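Side-chain contacts in ARF-like GTPase (Chlamydomonas reinhardtii, PDB 4M9Q), which belongs to the ADP-ribosylation factor family of P-loop small GTPases and holds phosphoaminophosphonic acid-guanylate ester together with a magnesium ion: residues A[11-16]-A[60-65]; A[36-41]-A[66-71]. All blocks are in the same frame, centred on the assembly; numbering follows the deposited sequence.

Contact 1: residues A[11-16]-A[60-65]; sequences GLDNAG and NIRGVW. With GNP (phosphoaminophosphonic acid-guanylate ester), chain D.
The benzo end of the Trp-65 indole abuts the backbone of Gly-11. Trp-65 CZ2 lies 3.4 Å from Gly-11 O, which sits at the edge of the ring and near its plane, while Trp-65 CH2 is 3.5 Å from Gly-11 N. This buried side is closely packed. The pyrrole end turns elsewhere, its NE1 donating to Gly-56 O, and Gly-11 O also accepts a bond from Lys-17 NZ. Next along, the CD2 methyl of Leu-12 is centred over one face of the Arg-62 guanidinium, 3.7 Å from Arg-62 CZ, while the Leu-12 side chain also meets Glu-89 and Thr-93 of helix 87-99.

Segment 11-16 makes up most of what fits the P-loop (Walker A), between strand 3-10 and helix 17-24. A type II turn from Leu-12 to Ala-15 wraps it round the phosphates, and Gly-16 N, at the N-cap position, donates to GNP O2B over 3.0 Å. Segment 60-65, in the loop after strand 48-55, belongs to the region equivalent to switch II in small GTPases.

Toward the partly exposed side the contact is polar and looser. Arg-62 bends at chi3 (-83°), bringing its guanidinium edge to the Asp-13 carboxylate. The two groups are nearly coplanar, 12° apart, but Asp-13 OD1 and Arg-62 NH2 remain 3.3 Å from each other, a long salt bridge without a hydrogen bond. The stronger polar partners lie outside the two segments: Arg-86 for Asp-13 OD2 and Gly-57 O for Arg-62 NH2, with Glu-89 pairing to Arg-62 NH1. Across the segment's own turn, Arg-62 CG rests over one face of the Trp-65 ring, offset toward its rim.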
loop_
_atom_site.group_PDB
_atom_site.type_symbol
_atom_site.label_atom_id
_atom_site.label_comp_id
_atom_site.label_asym_id
_atom_site.label_seq_id
_atom_site.Cartn_x
_atom_site.Cartn_y
_atom_site.Cartn_z
ATOM N N GLY A 11 1.442 -1.932 5.571
ATOM C CA GLY A 11 2.343 -1.209 6.477
ATOM C C GLY A 11 1.991 -1.528 7.918
ATOM O O GLY A 11 0.916 -2.000 8.181
ATOM N N LEU A 12 2.891 -1.227 8.848
ATOM C CA LEU A 12 2.712 -1.634 10.240
ATOM C C LEU A 12 1.547 -0.863 10.844
ATOM O O LEU A 12 1.140 0.204 10.343
ATOM C CB LEU A 12 3.963 -1.332 11.069
ATOM C CG LEU A 12 5.291 -1.991 10.709
ATOM C CD1 LEU A 12 6.372 -1.557 11.696
ATOM C CD2 LEU A 12 5.190 -3.519 10.628
ATOM N N ASP A 13 1.032 -1.388 11.946
ATOM C CA ASP A 13 0.049 -0.660 12.701
ATOM C C ASP A 13 0.635 0.710 13.053
ATOM O O ASP A 13 1.823 0.862 13.271
ATOM C CB ASP A 13 -0.351 -1.426 13.950
ATOM C CG ASP A 13 0.801 -1.650 14.884
ATOM O OD1 ASP A 13 1.656 -2.502 14.552
ATOM O OD2 ASP A 13 0.864 -0.979 15.945
ATOM N N ASN A 14 -0.221 1.715 13.019
ATOM C CA ASN A 14 0.116 3.071 13.379
ATOM C C ASN A 14 0.825 3.881 12.284
ATOM O O ASN A 14 1.105 5.071 12.458
ATOM C CB ASN A 14 0.912 3.103 14.698
ATOM C CG ASN A 14 0.773 4.430 15.423
ATOM O OD1 ASN A 14 -0.345 4.873 15.687
ATOM N ND2 ASN A 14 1.906 5.083 15.731
ATOM N N ALA A 15 1.054 3.266 11.131
ATOM C CA ALA A 15 1.807 3.922 10.071
ATOM C C ALA A 15 1.004 5.088 9.463
ATOM O O ALA A 15 1.597 6.148 9.058
ATOM C CB ALA A 15 2.177 2.922 9.001
ATOM N N GLY A 16 -0.321 4.887 9.419
ATOM C CA GLY A 16 -1.247 5.899 8.915
ATOM C C GLY A 16 -2.024 5.532 7.681
ATOM O O GLY A 16 -2.438 6.437 6.964
ATOM N N ASN A 60 -1.123 -9.336 15.223
ATOM C CA ASN A 60 -2.146 -10.405 15.120
ATOM C C ASN A 60 -3.122 -10.290 13.882
ATOM O O ASN A 60 -3.956 -11.178 13.667
ATOM C CB ASN A 60 -2.978 -10.534 16.430
ATOM C CG ASN A 60 -2.158 -10.311 17.717
ATOM O OD1 ASN A 60 -2.651 -9.684 18.656
ATOM N ND2 ASN A 60 -0.924 -10.832 17.769
ATOM N N ILE A 61 -3.044 -9.215 13.093
ATOM C CA ILE A 61 -3.815 -9.139 11.838
ATOM C C ILE A 61 -2.958 -9.426 10.587
ATOM O O ILE A 61 -3.496 -9.876 9.572
ATOM C CB ILE A 61 -4.521 -7.766 11.654
ATOM C CG1 ILE A 61 -6.039 -7.856 11.881
ATOM C CG2 ILE A 61 -4.336 -7.247 10.239
ATOM C CD1 ILE A 61 -6.841 -8.492 10.740
ATOM N N ARG A 62 -1.638 -9.181 10.674
ATOM C CA ARG A 62 -0.686 -9.156 9.507
ATOM C C ARG A 62 -0.712 -10.401 8.574
ATOM O O ARG A 62 -0.414 -10.327 7.379
ATOM C CB ARG A 62 0.747 -9.026 10.079
ATOM C CG ARG A 62 1.682 -8.032 9.406
ATOM C CD ARG A 62 2.835 -7.680 10.340
ATOM N NE ARG A 62 2.481 -6.636 11.310
ATOM C CZ ARG A 62 3.276 -6.182 12.287
ATOM N NH1 ARG A 62 4.491 -6.698 12.479
ATOM N NH2 ARG A 62 2.841 -5.215 13.092
ATOM N N GLY A 63 -1.009 -11.558 9.130
ATOM C CA GLY A 63 -1.043 -12.783 8.346
ATOM C C GLY A 63 -2.087 -12.795 7.242
ATOM O O GLY A 63 -1.998 -13.559 6.283
ATOM N N VAL A 64 -3.093 -11.946 7.383
ATOM C CA VAL A 64 -4.130 -11.800 6.392
ATOM C C VAL A 64 -3.596 -11.212 5.101
ATOM O O VAL A 64 -4.142 -11.484 4.031
ATOM C CB VAL A 64 -5.216 -10.866 6.943
ATOM C CG1 VAL A 64 -6.165 -10.389 5.843
ATOM C CG2 VAL A 64 -5.941 -11.559 8.098
ATOM N N TRP A 65 -2.534 -10.410 5.173
ATOM C CA TRP A 65 -2.039 -9.751 3.969
ATOM C C TRP A 65 -1.846 -10.708 2.848
ATOM O O TRP A 65 -2.308 -10.446 1.735
ATOM C CB TRP A 65 -0.731 -9.073 4.193
ATOM C CG TRP A 65 -0.780 -7.927 5.129
ATOM C CD1 TRP A 65 -1.864 -7.451 5.845
ATOM C CD2 TRP A 65 0.327 -7.104 5.526
ATOM N NE1 TRP A 65 -1.494 -6.398 6.629
ATOM C CE2 TRP A 65 -0.201 -6.129 6.476
ATOM C CE3 TRP A 65 1.642 -7.035 5.159
ATOM C CZ2 TRP A 65 0.583 -5.187 7.068
ATOM C CZ3 TRP A 65 2.452 -6.062 5.756
ATOM C CH2 TRP A 65 1.935 -5.172 6.704
HETATM P PG GNP D . -3.764 0.023 11.777
HETATM O O1G GNP D . -5.288 0.243 11.274
HETATM O O2G GNP D . -2.888 -0.653 10.666
HETATM O O3G GNP D . -3.840 -0.716 13.126
HETATM N N3B GNP D . -3.077 1.570 11.926
HETATM P PB GNP D . -3.183 2.611 10.598
HETATM O O1B GNP D . -4.561 2.433 9.775
HETATM O O2B GNP D . -1.957 2.357 9.767
HETATM O O3A GNP D . -3.057 4.023 11.315
HETATM P PA GNP D . -4.108 5.217 11.321
HETATM O O1A GNP D . -5.175 4.665 12.184
HETATM O O2A GNP D . -4.337 5.623 9.907
HETATM O "O5'" GNP D . -3.212 6.307 12.070
HETATM C "C5'" GNP D . -2.545 5.949 13.305
HETATM C "C4'" GNP D . -2.347 7.204 14.196
HETATM O "O4'" GNP D . -1.478 8.084 13.467
HETATM C "C3'" GNP D . -3.602 8.044 14.379
HETATM O "O3'" GNP D . -3.534 8.894 15.523
HETATM C "C2'" GNP D . -3.561 9.004 13.240
HETATM O "O2'" GNP D . -4.257 10.198 13.448
HETATM C "C1'" GNP D . -2.101 9.329 13.210
HETATM N N9 GNP D . -1.592 9.885 11.954
HETATM C C8 GNP D . -1.818 9.375 10.745
HETATM N N7 GNP D . -1.160 10.070 9.808
HETATM C C5 GNP D . -0.512 11.063 10.426
HETATM C C6 GNP D . 0.346 12.168 9.963
HETATM O O6 GNP D . 0.606 12.338 8.757
HETATM N N1 GNP D . 0.845 12.965 10.884
HETATM C C2 GNP D . 0.587 12.811 12.220
HETATM N N2 GNP D . 1.139 13.700 13.050
HETATM N N3 GNP D . -0.194 11.823 12.729
HETATM C C4 GNP D . -0.791 10.946 11.853
#

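Contact 2: residues A[36-41]-A[66-71]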
loop_
_atom_site.group_PDB
_atom_site.type_symbol
_atom_site.label_atom_id
_atom_site.label_comp_id
_atom_site.label_asym_id
_atom_site.label_seq_id
_atom_site.Cartn_x
_atom_site.Cartn_y
_atom_site.Cartn_z
ATOM N N PHE A 36 -9.067 -3.601 12.754
ATOM C CA PHE A 36 -9.079 -5.046 13.008
ATOM C C PHE A 36 -9.969 -5.683 11.958
ATOM O O PHE A 36 -11.037 -6.173 12.283
ATOM C CB PHE A 36 -9.666 -5.378 14.383
ATOM C CG PHE A 36 -8.778 -5.041 15.545
ATOM C CD1 PHE A 36 -8.609 -3.725 15.963
ATOM C CD2 PHE A 36 -8.156 -6.047 16.266
ATOM C CE1 PHE A 36 -7.811 -3.428 17.052
ATOM C CE2 PHE A 36 -7.366 -5.753 17.362
ATOM C CZ PHE A 36 -7.187 -4.442 17.751
ATOM N N GLY A 37 -9.575 -5.586 10.697
ATOM C CA GLY A 37 -10.295 -6.205 9.602
ATOM C C GLY A 37 -9.728 -5.463 8.418
ATOM O O GLY A 37 -8.473 -5.362 8.310
ATOM N N PHE A 38 -10.627 -4.912 7.596
ATOM C CA PHE A 38 -10.247 -3.987 6.578
ATOM C C PHE A 38 -11.349 -3.004 6.116
ATOM O O PHE A 38 -12.582 -3.232 6.274
ATOM C CB PHE A 38 -9.753 -4.774 5.367
ATOM C CG PHE A 38 -10.851 -5.399 4.548
ATOM C CD1 PHE A 38 -11.455 -4.684 3.514
ATOM C CD2 PHE A 38 -11.241 -6.682 4.772
ATOM C CE1 PHE A 38 -12.472 -5.260 2.731
ATOM C CE2 PHE A 38 -12.273 -7.261 4.013
ATOM C CZ PHE A 38 -12.878 -6.549 2.981
ATOM N N ASN A 39 -10.864 -1.931 5.507
ATOM C CA ASN A 39 -11.679 -0.942 4.829
ATOM C C ASN A 39 -11.394 -1.100 3.329
ATOM O O ASN A 39 -10.300 -1.477 2.937
ATOM C CB ASN A 39 -11.261 0.449 5.334
ATOM C CG ASN A 39 -11.300 0.562 6.878
ATOM O OD1 ASN A 39 -12.329 0.324 7.505
ATOM N ND2 ASN A 39 -10.183 0.961 7.479
ATOM N N SER A 40 -12.360 -0.775 2.492
ATOM C CA SER A 40 -12.306 -1.018 1.051
ATOM C C SER A 40 -12.938 0.171 0.422
ATOM O O SER A 40 -14.040 0.517 0.788
ATOM C CB SER A 40 -13.146 -2.266 0.745
ATOM O OG SER A 40 -13.408 -2.486 -0.617
ATOM N N THR A 41 -12.281 0.803 -0.533
ATOM C CA THR A 41 -12.955 1.834 -1.313
ATOM C C THR A 41 -12.435 1.872 -2.753
ATOM O O THR A 41 -11.529 1.146 -3.110
ATOM C CB THR A 41 -12.803 3.188 -0.623
ATOM O OG1 THR A 41 -11.992 4.057 -1.402
ATOM C CG2 THR A 41 -12.126 2.993 0.696
ATOM N N LYS A 66 -1.215 -11.862 3.110
ATOM C CA LYS A 66 -0.906 -12.760 2.006
ATOM C C LYS A 66 -2.126 -13.269 1.276
ATOM O O LYS A 66 -2.027 -13.713 0.137
ATOM C CB LYS A 66 0.075 -13.893 2.357
ATOM C CG LYS A 66 0.166 -14.371 3.793
ATOM C CD LYS A 66 -0.835 -15.453 4.092
ATOM C CE LYS A 66 -0.219 -16.619 4.841
ATOM N NZ LYS A 66 -1.340 -17.569 5.146
ATOM N N LYS A 67 -3.289 -13.173 1.897
ATOM C CA LYS A 67 -4.518 -13.669 1.256
ATOM C C LYS A 67 -4.986 -12.737 0.143
ATOM O O LYS A 67 -5.848 -13.118 -0.643
ATOM C CB LYS A 67 -5.627 -13.892 2.289
ATOM C CG LYS A 67 -5.129 -14.688 3.470
ATOM C CD LYS A 67 -6.223 -15.564 4.026
ATOM C CE LYS A 67 -5.671 -16.659 4.931
ATOM N NZ LYS A 67 -6.472 -17.876 4.683
ATOM N N TYR A 68 -4.383 -11.553 0.062
ATOM C CA TYR A 68 -4.729 -10.564 -0.937
ATOM C C TYR A 68 -3.704 -10.428 -2.043
ATOM O O TYR A 68 -3.970 -9.715 -3.043
ATOM C CB TYR A 68 -4.879 -9.186 -0.284
ATOM C CG TYR A 68 -6.128 -9.034 0.519
ATOM C CD1 TYR A 68 -7.235 -8.377 -0.016
ATOM C CD2 TYR A 68 -6.223 -9.561 1.803
ATOM C CE1 TYR A 68 -8.399 -8.236 0.710
ATOM C CE2 TYR A 68 -7.394 -9.438 2.538
ATOM C CZ TYR A 68 -8.473 -8.764 1.984
ATOM O OH TYR A 68 -9.636 -8.598 2.693
ATOM N N LEU A 69 -2.527 -11.018 -1.891
ATOM C CA LEU A 69 -1.434 -10.587 -2.769
ATOM C C LEU A 69 -1.608 -11.099 -4.178
ATOM O O LEU A 69 -1.045 -10.525 -5.120
ATOM C CB LEU A 69 -0.081 -10.949 -2.202
ATOM C CG LEU A 69 0.191 -10.265 -0.854
ATOM C CD1 LEU A 69 1.497 -10.794 -0.267
ATOM C CD2 LEU A 69 0.205 -8.735 -0.983
ATOM N N ALA A 70 -2.435 -12.134 -4.327
ATOM C CA ALA A 70 -2.728 -12.724 -5.642
ATOM C C ALA A 70 -3.674 -11.867 -6.445
ATOM O O ALA A 70 -3.596 -11.842 -7.674
ATOM C CB ALA A 70 -3.310 -14.135 -5.495
ATOM N N GLU A 71 -4.576 -11.163 -5.768
ATOM C CA GLU A 71 -5.575 -10.351 -6.481
ATOM C C GLU A 71 -5.184 -8.866 -6.647
ATOM O O GLU A 71 -5.965 -8.077 -7.125
ATOM C CB GLU A 71 -6.934 -10.472 -5.808
ATOM C CG GLU A 71 -7.021 -9.819 -4.449
ATOM C CD GLU A 71 -8.247 -10.265 -3.696
ATOM O OE1 GLU A 71 -8.133 -11.167 -2.810
ATOM O OE2 GLU A 71 -9.333 -9.715 -4.019
#
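The hydroxyl oxygen of Tyr-68 sits over one face of the Phe-38 ring, nearer one side than the middle: Tyr-68 OH is 3.2 Å from Phe-38 CE2 and 3.3 Å from Phe-38 CD2, but 3.8 Å from Phe-38 CZ. No hydrogen bond joins the two segments, and the polar end of the tyrosine meets pi density and ring carbons here. Behind the hydroxyl the two rings form a T-shaped (edge-to-face) pair, with the edge of Tyr-68 directed at the face of Phe-38, centroids 6.0 Å apart and planes inclined at 72°. Contact between the ring carbons themselves is slighter, Phe-38 CD2 to Tyr-68 CZ measuring 4.4 Å.

Both side chains point toward each other from backbones whose CA atoms, at Phe-38 and Tyr-68, are 11.4 Å apart, and the rings cover that distance. Phe-38 places CG between its own N and carbonyl carbon (chi1 76°), at the start of edge strand 38-45. Within that strand, Ser-40 CB lies at the edge of the Phe-38 ring and in its plane. The floor beneath the pair comes from strand 48-55: Leu-55 touches both rings and Phe-53 meets the ring of Tyr-68 at an inclined angle. The contact is small and lies at the surface, with Phe-38 exposed. Phe-38, Phe-53 and Tyr-68 stand where Arf-family proteins carry the aromatic triad of the switch and interswitch regions, consistent with a surface of the kind those relatives offer to effectors.

How the contacts relate
Residues 60-65 of contact 1 run straight on into 66-71 of contact 2, so one loop after strand 48-55 serves both, and their centres lie about 11 Å apart; they also meet where Ile-61 packs on Phe-36 and Gly-37. Contact 1 is the buried one: it brings this loop against the P-loop beside the nucleotide and mixes indole-to-backbone packing with a network of charges. Contact 2, at the surface, joins the loop's continuation to outermost strand 38-45 through a tyrosine hydroxyl and ring edge set on a phenylalanine face, with no hydrogen bond or charge between them. Trp-65 and Tyr-68 thus face different parts of the fold, nucleotide-binding loop and interswitch sheet edge.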